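Long-range contacts in Myo-inositol 2-dehydrogenase (Lactobacillus plantarum WCFS1, PDB 3CEA), which probably catalyses the NAD-dependent oxidation of myo-inositol at its 2-hydroxyl, holding the cofactor on a Rossmann-fold domain: residues A[18-22]-A[289-293]; A[88-93]-A[117-121]; A[124-130]-A[313-319]; A[201-206]-A[340-346]. All coordinates share one frame; numbering follows the deposited sequence. Where two conformers were deposited one is given.

Interaction 1 lies on the cofactor: the turn at 18-22 binds the NAD diphosphate and F290 meets the nicotinamide. Interaction 3 joins the last strand of the Rossmann sheet to the loop 313-319; G129 touches NAD, and interactions 1 and 3 are about 7 Å apart at their nearest atoms. Interaction 2 pairs two helices of the Rossmann domain, with the T88 side chain about 10 Å from NAD. It abuts interaction 3, their centres being 13 Å apart; M92 O and Q124 NE2 probably hydrogen-bond at 2.7 Å, and I118 packs on F126. Interaction 4, in the C-terminal sheet, is remote: its centre is about 32 Å from that of interaction 1.

Interaction 1: residues A[18-22]-A[289-293]; sequences RLGER and SFGER. With NAD (nicotinamide-adenine-dinucleotide), chain E.
R22 reaches from the start of helix 20-29 to E292, where both terminal nitrogens of its guanidinium converge on one carboxylate oxygen, NH1 and NH2 each lying 3.2 Å from E292 OE2. This end-on salt bridge is bent (138° at both hydrogens): OE2 is met by NH1 nearly along its C-O bond and by NH2 on its anti lone pair, and it sits somewhat off the guanidinium plane. One face of the same group rests on the backbone of G291, whose O is 3.3 Å from R22 CZ. The lack of a side chain at G291 allows this close approach. Nearer the cofactor, the F290 ring has L19 CD1 at its edge, 4.1 Å from CE2, while R18 NH2 comes to 3.8 Å from F290 CE1 with the guanidinium steeply inclined to the ring. F290 CG sits between the backbone N and the carbonyl carbon (chi1 66°), a rotation that carries CE2 to 3.5 Å from NAD C4N, the nicotinamide carbon that accepts the hydride in NAD-dependent dehydrogenases. L19 CD2 in turn lies 3.5 Å from NAD C2N. The turn ending at G20 is consistent with the glycine-rich GxGxxG motif of Rossmann folds, and its amides bind the diphosphate: R18 N donates to NAD O1A and L19 N to O1N, both in nearly straight bonds. Further out, D295 forms a second salt bridge with R22 NH1, which should help fix the guanidinium. F173 makes a cation-pi contact with R18, and F298 of helix 295-311 packs on both L19 and F290. S289 is the N-cap of helix 290-293, its OG accepting a weak bond from E292 N.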
# COMPACT_ATOMS: atom_id res chain seq x y z
N ARG A 18 -8.00 30.95 -7.38
CA ARG A 18 -7.55 29.63 -6.91
C ARG A 18 -6.15 29.26 -7.39
O ARG A 18 -5.34 28.72 -6.62
CB ARG A 18 -8.56 28.55 -7.34
CG ARG A 18 -9.87 28.59 -6.57
CD ARG A 18 -11.04 28.03 -7.37
NE ARG A 18 -10.85 26.64 -7.79
CZ ARG A 18 -10.98 26.20 -9.04
NH1 ARG A 18 -11.32 27.03 -10.02
NH2 ARG A 18 -10.78 24.92 -9.31
N LEU A 19 -5.86 29.55 -8.66
CA LEU A 19 -4.55 29.26 -9.23
C LEU A 19 -3.67 30.50 -9.30
O LEU A 19 -2.46 30.42 -9.09
CB LEU A 19 -4.69 28.61 -10.61
CG LEU A 19 -3.41 28.15 -11.32
CD1 LEU A 19 -2.54 27.25 -10.44
CD2 LEU A 19 -3.76 27.46 -12.60
N GLY A 20 -4.30 31.65 -9.57
CA GLY A 20 -3.60 32.93 -9.68
C GLY A 20 -2.72 33.25 -8.49
O GLY A 20 -1.56 33.65 -8.66
N GLU A 21 -3.26 33.06 -7.29
CA GLU A 21 -2.53 33.36 -6.05
C GLU A 21 -1.29 32.48 -5.86
O GLU A 21 -0.29 32.94 -5.31
CB GLU A 21 -3.45 33.29 -4.83
CG GLU A 21 -3.90 31.90 -4.41
CD GLU A 21 -4.66 31.90 -3.09
OE1 GLU A 21 -5.48 32.81 -2.86
OE2 GLU A 21 -4.43 30.97 -2.28
N ARG A 22 -1.36 31.24 -6.33
CA ARG A 22 -0.24 30.31 -6.25
C ARG A 22 0.86 30.68 -7.25
O ARG A 22 2.04 30.72 -6.90
CB ARG A 22 -0.72 28.87 -6.47
CG ARG A 22 0.30 27.80 -6.11
CD ARG A 22 -0.26 26.39 -6.28
NE ARG A 22 -1.31 26.09 -5.30
CZ ARG A 22 -1.09 25.69 -4.05
NH1 ARG A 22 0.15 25.53 -3.60
NH2 ARG A 22 -2.12 25.43 -3.25
N SER A 289 -6.13 19.26 -2.76
CA SER A 289 -6.27 20.16 -3.90
C SER A 289 -5.29 19.87 -5.02
O SER A 289 -4.23 19.27 -4.79
CB SER A 289 -6.14 21.62 -3.46
OG SER A 289 -4.87 21.87 -2.88
N PHE A 290 -5.65 20.29 -6.23
CA PHE A 290 -4.78 20.20 -7.40
C PHE A 290 -3.49 21.00 -7.18
O PHE A 290 -2.43 20.62 -7.65
CB PHE A 290 -5.51 20.68 -8.66
CG PHE A 290 -5.86 22.15 -8.64
CD1 PHE A 290 -7.02 22.61 -8.01
CD2 PHE A 290 -5.04 23.09 -9.27
CE1 PHE A 290 -7.34 23.97 -7.99
CE2 PHE A 290 -5.35 24.45 -9.25
CZ PHE A 290 -6.51 24.89 -8.61
N GLY A 291 -3.62 22.12 -6.45
CA GLY A 291 -2.51 23.03 -6.21
C GLY A 291 -1.46 22.49 -5.27
O GLY A 291 -0.28 22.82 -5.41
N GLU A 292 -1.88 21.67 -4.32
CA GLU A 292 -0.95 20.97 -3.43
C GLU A 292 -0.28 19.79 -4.14
O GLU A 292 0.91 19.54 -3.94
CB GLU A 292 -1.65 20.51 -2.15
CG GLU A 292 -2.01 21.64 -1.20
CD GLU A 292 -0.80 22.40 -0.68
OE1 GLU A 292 -0.09 21.86 0.20
OE2 GLU A 292 -0.56 23.54 -1.14
N ARG A 293 -1.05 19.08 -4.96
CA ARG A 293 -0.57 17.94 -5.72
C ARG A 293 0.48 18.35 -6.76
O ARG A 293 1.51 17.68 -6.92
CB ARG A 293 -1.75 17.21 -6.39
CG ARG A 293 -1.40 16.19 -7.48
CD ARG A 293 -0.60 15.00 -6.95
NE ARG A 293 -0.24 14.08 -8.02
CZ ARG A 293 0.90 14.12 -8.71
NH1 ARG A 293 1.83 15.03 -8.44
NH2 ARG A 293 1.12 13.22 -9.66
PA NAD E . -10.87 31.98 -10.09
O1A NAD E . -10.57 31.38 -8.77
O2A NAD E . -12.31 32.27 -10.24
O5B NAD E . -9.97 33.30 -10.29
C5B NAD E . -10.21 34.18 -11.37
C4B NAD E . -9.48 35.50 -11.13
O4B NAD E . -9.45 36.28 -12.31
C3B NAD E . -10.14 36.34 -10.05
O3B NAD E . -9.13 36.79 -9.18
C2B NAD E . -10.76 37.51 -10.80
O2B NAD E . -10.70 38.71 -10.06
C1B NAD E . -9.93 37.59 -12.07
N9A NAD E . -10.73 38.08 -13.21
C8A NAD E . -11.93 37.58 -13.66
N7A NAD E . -12.33 38.30 -14.73
C5A NAD E . -11.40 39.25 -14.97
C6A NAD E . -11.32 40.25 -15.94
N6A NAD E . -12.14 40.22 -16.98
N1A NAD E . -10.23 41.10 -15.94
C2A NAD E . -9.23 40.96 -14.99
N3A NAD E . -9.32 39.97 -14.04
C4A NAD E . -10.39 39.13 -14.02
O3 NAD E . -10.39 30.99 -11.27
PN NAD E . -9.11 30.03 -11.10
O1N NAD E . -8.02 30.76 -10.41
O2N NAD E . -9.60 28.74 -10.58
O5D NAD E . -8.63 29.74 -12.61
C5D NAD E . -8.45 30.75 -13.58
C4D NAD E . -7.99 30.08 -14.87
O4D NAD E . -7.02 29.08 -14.59
C3D NAD E . -9.14 29.40 -15.60
O3D NAD E . -9.13 29.80 -16.95
C2D NAD E . -8.87 27.92 -15.47
O2D NAD E . -9.19 27.21 -16.64
C1D NAD E . -7.37 27.85 -15.18
N1N NAD E . -7.04 26.72 -14.28
C2N NAD E . -6.05 25.85 -14.66
C3N NAD E . -5.71 24.76 -13.84
C7N NAD E . -4.51 23.91 -14.15
O7N NAD E . -4.46 22.61 -13.60
N7N NAD E . -3.54 24.38 -14.94
C4N NAD E . -6.39 24.57 -12.64
C5N NAD E . -7.39 25.46 -12.27
C6N NAD E . -7.71 26.53 -13.10

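Interaction 2: residues A[88-93]-A[117-121]; sequences TIYAMN and VIKSH
The apolar part of the contact centres on V117, whose two methyl groups fit against successive turns of the partner helix. CG1, anti to the backbone N (chi1 169°), lies 3.8 Å from M92 CB, and CG2 is 3.9 Å from I89 CG1, the I89 and V117 side chains crossing at about a right angle. Deeper in, toward the sheet, T88 CG2 and I118 CD1 approach to 4.1 Å. M92, modelled as selenomethionine, runs alongside H121 in the opposite sense. Bends at its second and third torsions bring its terminal methyl back over helix 108-119, with CE 3.7 Å from I118 CA and tightly placed 3.3 Å from H121 CB.

Polar groups meet without a hydrogen bond across the contact. M92 O stands over one face of the H121 imidazole, toward the rim, while hydrogen-bonding to Q124; N93 OD1 is 3.5 Å from H121 CE1, with amide and ring planes 60° apart. The ring is held from within its own segment. H121 ND1 donates to V117 O at 2.8 Å in an almost straight bond lying in the ring plane, and S120 OG donates to the same carbonyl at 2.9 Å. V117 O thus accepts from two side chains, and the in-plane bond from ND1 holds the rotation of the H121 ring.

T88 and M92 also rest on V98 and I118 on F126, so both helices lie against the parallel sheet. Helix 84-93 links strands 74-77 and 97-100, and helix 108-119 links 97-100 and 126-127: they are the neighbouring helices of two successive beta-alpha-beta crossovers in a Rossmann fold.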
# COMPACT_ATOMS: atom_id res chain seq x y z
N THR A 88 -5.03 37.28 -24.65
CA THR A 88 -3.86 36.82 -25.38
C THR A 88 -3.61 37.68 -26.62
O THR A 88 -2.49 38.15 -26.83
CB THR A 88 -3.97 35.33 -25.77
OG1 THR A 88 -4.17 34.54 -24.59
CG2 THR A 88 -2.71 34.84 -26.48
N ILE A 89 -4.65 37.91 -27.41
CA ILE A 89 -4.56 38.74 -28.61
C ILE A 89 -4.04 40.15 -28.28
O ILE A 89 -3.11 40.64 -28.92
CB ILE A 89 -5.91 38.80 -29.39
CG1 ILE A 89 -6.24 37.44 -30.00
CG2 ILE A 89 -5.87 39.87 -30.48
CD1 ILE A 89 -7.70 37.24 -30.36
N TYR A 90 -4.64 40.78 -27.27
CA TYR A 90 -4.24 42.14 -26.87
C TYR A 90 -2.78 42.21 -26.42
O TYR A 90 -2.06 43.14 -26.79
CB TYR A 90 -5.18 42.67 -25.78
CG TYR A 90 -5.18 44.18 -25.68
CD1 TYR A 90 -5.93 44.95 -26.56
CD2 TYR A 90 -4.44 44.83 -24.69
CE1 TYR A 90 -5.94 46.34 -26.47
CE2 TYR A 90 -4.44 46.23 -24.59
CZ TYR A 90 -5.20 46.97 -25.49
OH TYR A 90 -5.21 48.34 -25.40
N ALA A 91 -2.36 41.22 -25.63
CA ALA A 91 -1.00 41.15 -25.10
C ALA A 91 0.03 40.80 -26.18
O ALA A 91 1.13 41.35 -26.17
CB ALA A 91 -0.93 40.16 -23.94
N MSE A 92 -0.33 39.88 -27.08
CA MSE A 92 0.52 39.53 -28.22
C MSE A 92 0.77 40.74 -29.12
O MSE A 92 1.90 40.98 -29.55
CB MSE A 92 -0.09 38.39 -29.05
CG MSE A 92 -0.15 37.02 -28.36
SE MSE A 92 1.55 36.09 -28.12
CE MSE A 92 2.22 36.16 -29.89
N ASN A 93 -0.30 41.51 -29.38
CA ASN A 93 -0.22 42.71 -30.20
C ASN A 93 0.61 43.83 -29.59
O ASN A 93 1.10 44.72 -30.30
CB ASN A 93 -1.63 43.23 -30.53
CG ASN A 93 -2.33 42.41 -31.59
OD1 ASN A 93 -1.69 41.85 -32.48
ND2 ASN A 93 -3.65 42.35 -31.51
N VAL A 117 -3.16 34.99 -34.35
CA VAL A 117 -2.43 36.13 -33.77
C VAL A 117 -1.09 35.67 -33.18
O VAL A 117 -0.07 36.36 -33.32
CB VAL A 117 -3.30 36.89 -32.73
CG1 VAL A 117 -2.47 37.89 -31.93
CG2 VAL A 117 -4.45 37.61 -33.41
N ILE A 118 -1.09 34.50 -32.53
CA ILE A 118 0.12 33.90 -31.96
C ILE A 118 1.12 33.52 -33.06
O ILE A 118 2.32 33.73 -32.91
CB ILE A 118 -0.21 32.67 -31.08
CG1 ILE A 118 -1.07 33.08 -29.87
CG2 ILE A 118 1.07 31.99 -30.59
CD1 ILE A 118 -1.83 31.93 -29.22
N LYS A 119 0.60 32.98 -34.16
CA LYS A 119 1.43 32.58 -35.30
C LYS A 119 2.11 33.79 -35.96
O LYS A 119 3.24 33.68 -36.43
CB LYS A 119 0.59 31.82 -36.33
CG LYS A 119 1.40 30.95 -37.29
N SER A 120 1.42 34.92 -35.98
CA SER A 120 1.94 36.14 -36.62
C SER A 120 3.01 36.86 -35.79
O SER A 120 3.61 37.83 -36.26
CB SER A 120 0.80 37.10 -36.99
OG SER A 120 0.25 37.72 -35.85
N HIS A 121 3.25 36.39 -34.57
CA HIS A 121 4.33 36.90 -33.73
C HIS A 121 5.28 35.77 -33.33
O HIS A 121 5.24 35.29 -32.19
CB HIS A 121 3.78 37.60 -32.48
CG HIS A 121 2.88 38.77 -32.78
ND1 HIS A 121 1.55 38.62 -33.09
CD2 HIS A 121 3.13 40.10 -32.79
CE1 HIS A 121 1.01 39.81 -33.29
NE2 HIS A 121 1.95 40.73 -33.11

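Interaction 3: residues A[124-130]-A[313-319]; sequences QIFQSGF and KQPEVTV
V317 CG1 touches the F130 ring at its edge and in its plane, 3.9 Å from CD2. The F126 ring is approached obliquely by V319 CG2, 3.9 Å from its own CD2, the two side chains crossing at about a right angle; M114 and I118 of helix 108-119 also pack on this phenyl group. The third flat group, the Q314 amide, uses both ends on the backbone opposite. Its NE2 donates to Q124 O at 2.9 Å, with the acceptor in the amide plane although the donor stands well above the carbonyl plane of Q124. Its OE1 accepts from F126 N at 3.3 Å, in plane and on a lone pair. A bend at chi2 (-71°) folds the Q314 chain so that the amide can lie along the backbone of Q124-F126, while I125 CD1 packs 3.5 Å from NE2.

P315 CG comes to 3.2 Å from F126 O, and the ring lies against the aliphatic part of Q127, whose OE1 is hydrogen-bonded to N308. Beyond it, water 1 accepts from S128 N and donates to V317 O.

Strand 126-127 is the outermost strand of the Rossmann sheet on this side, within the chain, and its other edge bonds to strand 97-100. The loop 313-319 offers no strand here; a side-chain amide and a water instead satisfy edge polar groups such as F126 N and S128 N, with P315 packed between the two and V317 and V319 making apolar contacts with F130 and F126.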
# COMPACT_ATOMS: atom_id res chain seq x y z
N GLN A 124 7.76 36.21 -30.38
CA GLN A 124 7.17 36.23 -29.05
C GLN A 124 6.77 34.83 -28.61
O GLN A 124 6.11 34.10 -29.35
CB GLN A 124 5.94 37.16 -29.02
CG GLN A 124 6.28 38.64 -29.03
CD GLN A 124 5.13 39.50 -29.50
OE1 GLN A 124 5.24 40.22 -30.49
NE2 GLN A 124 4.01 39.43 -28.78
N ILE A 125 7.18 34.47 -27.40
CA ILE A 125 6.89 33.15 -26.85
C ILE A 125 5.44 33.09 -26.37
O ILE A 125 4.97 33.99 -25.68
CB ILE A 125 7.86 32.80 -25.67
CG1 ILE A 125 9.33 33.03 -26.06
CG2 ILE A 125 7.62 31.37 -25.17
CD1 ILE A 125 9.83 32.24 -27.26
N PHE A 126 4.74 32.03 -26.78
CA PHE A 126 3.46 31.68 -26.18
C PHE A 126 3.53 30.30 -25.55
O PHE A 126 4.07 29.36 -26.15
CB PHE A 126 2.31 31.73 -27.20
CG PHE A 126 0.99 31.27 -26.64
CD1 PHE A 126 0.16 32.16 -25.96
CD2 PHE A 126 0.59 29.94 -26.76
CE1 PHE A 126 -1.05 31.74 -25.43
CE2 PHE A 126 -0.62 29.51 -26.23
CZ PHE A 126 -1.44 30.41 -25.56
N GLN A 127 2.98 30.17 -24.35
CA GLN A 127 3.01 28.91 -23.62
C GLN A 127 1.69 28.63 -22.90
O GLN A 127 1.15 29.50 -22.21
CB GLN A 127 4.17 28.92 -22.62
CG GLN A 127 4.51 27.56 -22.03
CD GLN A 127 5.89 27.52 -21.42
OE1 GLN A 127 6.87 27.95 -22.04
NE2 GLN A 127 5.99 27.00 -20.20
N SER A 128 1.18 27.41 -23.09
CA SER A 128 -0.04 26.95 -22.43
C SER A 128 0.26 26.44 -21.02
O SER A 128 1.41 26.47 -20.57
CB SER A 128 -0.74 25.88 -23.27
OG SER A 128 0.01 24.67 -23.29
N GLY A 129 -0.77 25.95 -20.32
CA GLY A 129 -0.60 25.49 -18.94
C GLY A 129 -0.86 24.03 -18.65
O GLY A 129 -1.50 23.70 -17.64
N PHE A 130 -0.38 23.13 -19.50
CA PHE A 130 -0.47 21.69 -19.21
C PHE A 130 0.68 21.27 -18.30
O PHE A 130 1.69 20.73 -18.77
CB PHE A 130 -0.50 20.85 -20.49
CG PHE A 130 -1.78 20.97 -21.28
CD1 PHE A 130 -3.01 20.70 -20.68
CD2 PHE A 130 -1.76 21.34 -22.62
CE1 PHE A 130 -4.20 20.81 -21.41
CE2 PHE A 130 -2.94 21.45 -23.36
CZ PHE A 130 -4.16 21.18 -22.75
N LYS A 313 13.06 30.52 -27.14
CA LYS A 313 12.68 29.20 -27.59
C LYS A 313 11.22 28.92 -27.25
O LYS A 313 10.78 29.14 -26.12
CB LYS A 313 13.59 28.14 -26.95
CG LYS A 313 13.40 26.72 -27.47
CD LYS A 313 14.67 25.91 -27.27
CE LYS A 313 14.43 24.42 -27.48
NZ LYS A 313 13.91 23.77 -26.25
N GLN A 314 10.46 28.45 -28.24
CA GLN A 314 9.06 28.08 -28.05
C GLN A 314 8.98 26.75 -27.30
O GLN A 314 9.82 25.87 -27.53
CB GLN A 314 8.32 28.00 -29.38
CG GLN A 314 8.28 29.31 -30.18
CD GLN A 314 7.37 30.37 -29.57
OE1 GLN A 314 6.45 30.08 -28.79
NE2 GLN A 314 7.61 31.63 -29.94
N PRO A 315 7.99 26.60 -26.40
CA PRO A 315 7.81 25.38 -25.62
C PRO A 315 7.45 24.18 -26.49
O PRO A 315 7.00 24.37 -27.62
CB PRO A 315 6.64 25.72 -24.69
CG PRO A 315 5.90 26.79 -25.41
CD PRO A 315 6.95 27.60 -26.08
N GLU A 316 7.64 22.98 -25.96
CA GLU A 316 7.30 21.75 -26.68
C GLU A 316 5.80 21.69 -26.99
O GLU A 316 5.41 21.44 -28.13
CB GLU A 316 7.73 20.51 -25.90
CG GLU A 316 7.51 19.20 -26.66
CD GLU A 316 7.84 17.97 -25.84
OE1 GLU A 316 7.16 17.71 -24.82
OE2 GLU A 316 8.78 17.24 -26.24
N VAL A 317 4.98 21.94 -25.98
CA VAL A 317 3.53 21.95 -26.13
C VAL A 317 3.10 23.17 -26.94
O VAL A 317 3.17 24.31 -26.47
CB VAL A 317 2.80 21.91 -24.77
CG1 VAL A 317 1.28 21.95 -24.95
CG2 VAL A 317 3.21 20.67 -23.99
N THR A 318 2.67 22.91 -28.18
CA THR A 318 2.29 23.96 -29.13
C THR A 318 0.85 24.41 -28.93
O THR A 318 0.12 23.87 -28.09
CB THR A 318 2.47 23.48 -30.59
OG1 THR A 318 1.54 22.43 -30.88
CG2 THR A 318 3.89 22.97 -30.84
N VAL A 319 0.44 25.42 -29.70
CA VAL A 319 -0.94 25.90 -29.73
C VAL A 319 -1.85 24.80 -30.27
O VAL A 319 -2.96 24.59 -29.77
CB VAL A 319 -1.08 27.18 -30.60
CG1 VAL A 319 -2.48 27.78 -30.47
CG2 VAL A 319 -0.02 28.21 -30.22
O HOH W 1 3.01 25.13 -23.51

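Interaction 4: residues A[201-206]-A[340-346]; sequences DPVQAY and KLVDIQL
The backbones of D201-Y206 and K340-L346 run antiparallel, their directions 168° apart. A205 and V342 form a hydrogen-bonded pair, A205 N donating to V342 O at 2.8 Å and V342 N to A205 O at 3.0 Å; Q204 and D343 form the adjoining non-hydrogen-bonded pair. I344 N continues the series to V203 O, also at 2.8 Å, but meets it from above the carbonyl plane. V203 and Q204, which both face K231 of strand 225-232, form a classic beta bulge here.

Q204 and D343 lie side by side and point the same way. Q204 NE2 donates to D343 OD1 on its syn side (3.1 Å, 167°), while Q204 OE1 binds Y206 OH of a neighbouring subunit. With CG anti to the backbone N (chi1 -163°) and the chain extended, the amide also lies against L341, 3.7 Å from Q204 CD to L341 CD2. The other methyl of L341, CD1, reaches 3.6 Å from Y206 CB. On the opposite face I344 CD1 touches both P202 CB and A205 CB at 3.9 Å, and I344 also packs on A331 of helix 319-338. Near the chain end, L346 CD1 comes 3.8 Å from CG of D201, an aspartate salt-bridged to R195.

The C-terminal segment thus adds a strand, outermost within this chain, to the mixed sheet of the GFO/IDH/MocA C-terminal domain, with helix 319-338 on one face and the same neighbouring subunit meeting Q204, Y206 and L341.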
# COMPACT_ATOMS: atom_id res chain seq x y z
N ASP A 201 -4.27 10.17 -31.98
CA ASP A 201 -5.41 11.04 -31.74
C ASP A 201 -6.69 10.21 -31.61
O ASP A 201 -6.80 9.15 -32.24
CB ASP A 201 -5.57 12.04 -32.89
CG ASP A 201 -4.55 13.18 -32.84
OD1 ASP A 201 -3.99 13.45 -31.75
OD2 ASP A 201 -4.33 13.81 -33.90
N PRO A 202 -7.66 10.67 -30.79
CA PRO A 202 -8.97 10.01 -30.72
C PRO A 202 -9.77 10.23 -32.00
O PRO A 202 -9.77 11.33 -32.56
CB PRO A 202 -9.66 10.72 -29.55
CG PRO A 202 -8.59 11.46 -28.83
CD PRO A 202 -7.57 11.80 -29.86
N VAL A 203 -10.46 9.18 -32.45
CA VAL A 203 -11.31 9.27 -33.64
C VAL A 203 -12.80 9.19 -33.30
O VAL A 203 -13.65 9.51 -34.13
CB VAL A 203 -10.94 8.20 -34.70
CG1 VAL A 203 -9.52 8.42 -35.20
CG2 VAL A 203 -11.11 6.79 -34.16
N GLN A 204 -13.11 8.76 -32.07
CA GLN A 204 -14.49 8.55 -31.64
C GLN A 204 -14.62 8.72 -30.13
O GLN A 204 -13.74 8.31 -29.38
CB GLN A 204 -14.96 7.15 -32.05
CG GLN A 204 -16.46 6.94 -32.03
CD GLN A 204 -16.86 5.59 -32.57
OE1 GLN A 204 -16.64 4.55 -31.94
NE2 GLN A 204 -17.46 5.58 -33.76
N ALA A 205 -15.73 9.32 -29.71
CA ALA A 205 -15.97 9.59 -28.29
C ALA A 205 -17.39 9.24 -27.86
O ALA A 205 -18.36 9.53 -28.55
CB ALA A 205 -15.68 11.05 -27.97
N TYR A 206 -17.47 8.60 -26.69
CA TYR A 206 -18.73 8.33 -26.02
C TYR A 206 -18.65 8.97 -24.65
O TYR A 206 -17.79 8.60 -23.84
CB TYR A 206 -18.96 6.83 -25.90
CG TYR A 206 -20.26 6.43 -25.21
CD1 TYR A 206 -21.48 6.98 -25.59
CD2 TYR A 206 -20.25 5.48 -24.19
CE1 TYR A 206 -22.67 6.61 -24.96
CE2 TYR A 206 -21.43 5.09 -23.56
CZ TYR A 206 -22.63 5.66 -23.95
OH TYR A 206 -23.80 5.28 -23.32
N LYS A 340 -25.39 10.47 -28.28
CA LYS A 340 -24.90 9.74 -29.44
C LYS A 340 -23.39 9.66 -29.42
O LYS A 340 -22.72 10.44 -28.73
CB LYS A 340 -25.32 10.43 -30.75
CG LYS A 340 -26.81 10.43 -31.05
CD LYS A 340 -27.12 11.51 -32.08
CE LYS A 340 -28.61 11.60 -32.36
NZ LYS A 340 -28.93 12.80 -33.18
N LEU A 341 -22.86 8.71 -30.18
CA LEU A 341 -21.44 8.60 -30.43
C LEU A 341 -21.03 9.79 -31.30
O LEU A 341 -21.77 10.18 -32.21
CB LEU A 341 -21.17 7.30 -31.18
CG LEU A 341 -20.09 6.32 -30.72
CD1 LEU A 341 -20.13 6.13 -29.21
CD2 LEU A 341 -20.29 5.00 -31.44
N VAL A 342 -19.88 10.39 -31.00
CA VAL A 342 -19.36 11.49 -31.81
C VAL A 342 -18.03 11.09 -32.45
O VAL A 342 -17.10 10.68 -31.76
CB VAL A 342 -19.21 12.81 -31.00
CG1 VAL A 342 -18.52 13.89 -31.82
CG2 VAL A 342 -20.57 13.30 -30.53
N ASP A 343 -17.97 11.19 -33.78
CA ASP A 343 -16.72 10.96 -34.51
C ASP A 343 -15.89 12.24 -34.53
O ASP A 343 -16.38 13.30 -34.94
CB ASP A 343 -17.01 10.49 -35.94
CG ASP A 343 -17.58 9.07 -35.99
OD1 ASP A 343 -17.62 8.39 -34.94
OD2 ASP A 343 -17.98 8.64 -37.09
N ILE A 344 -14.65 12.14 -34.08
CA ILE A 344 -13.77 13.30 -33.96
C ILE A 344 -12.91 13.47 -35.22
O ILE A 344 -12.31 12.52 -35.72
CB ILE A 344 -12.87 13.23 -32.69
CG1 ILE A 344 -13.72 12.94 -31.44
CG2 ILE A 344 -12.08 14.53 -32.50
CD1 ILE A 344 -12.92 12.68 -30.18
N GLN A 345 -12.88 14.70 -35.73
CA GLN A 345 -12.00 15.07 -36.83
C GLN A 345 -11.08 16.20 -36.39
O GLN A 345 -11.54 17.25 -35.93
CB GLN A 345 -12.81 15.47 -38.07
N LEU A 346 -9.77 15.97 -36.52
CA LEU A 346 -8.77 16.96 -36.15
C LEU A 346 -7.88 17.31 -37.35
O LEU A 346 -7.91 18.43 -37.85
CB LEU A 346 -7.91 16.47 -34.98
CG LEU A 346 -8.61 16.08 -33.66
CD1 LEU A 346 -7.69 15.23 -32.80
CD2 LEU A 346 -9.09 17.30 -32.89
OXT LEU A 346 -7.13 16.47 -37.86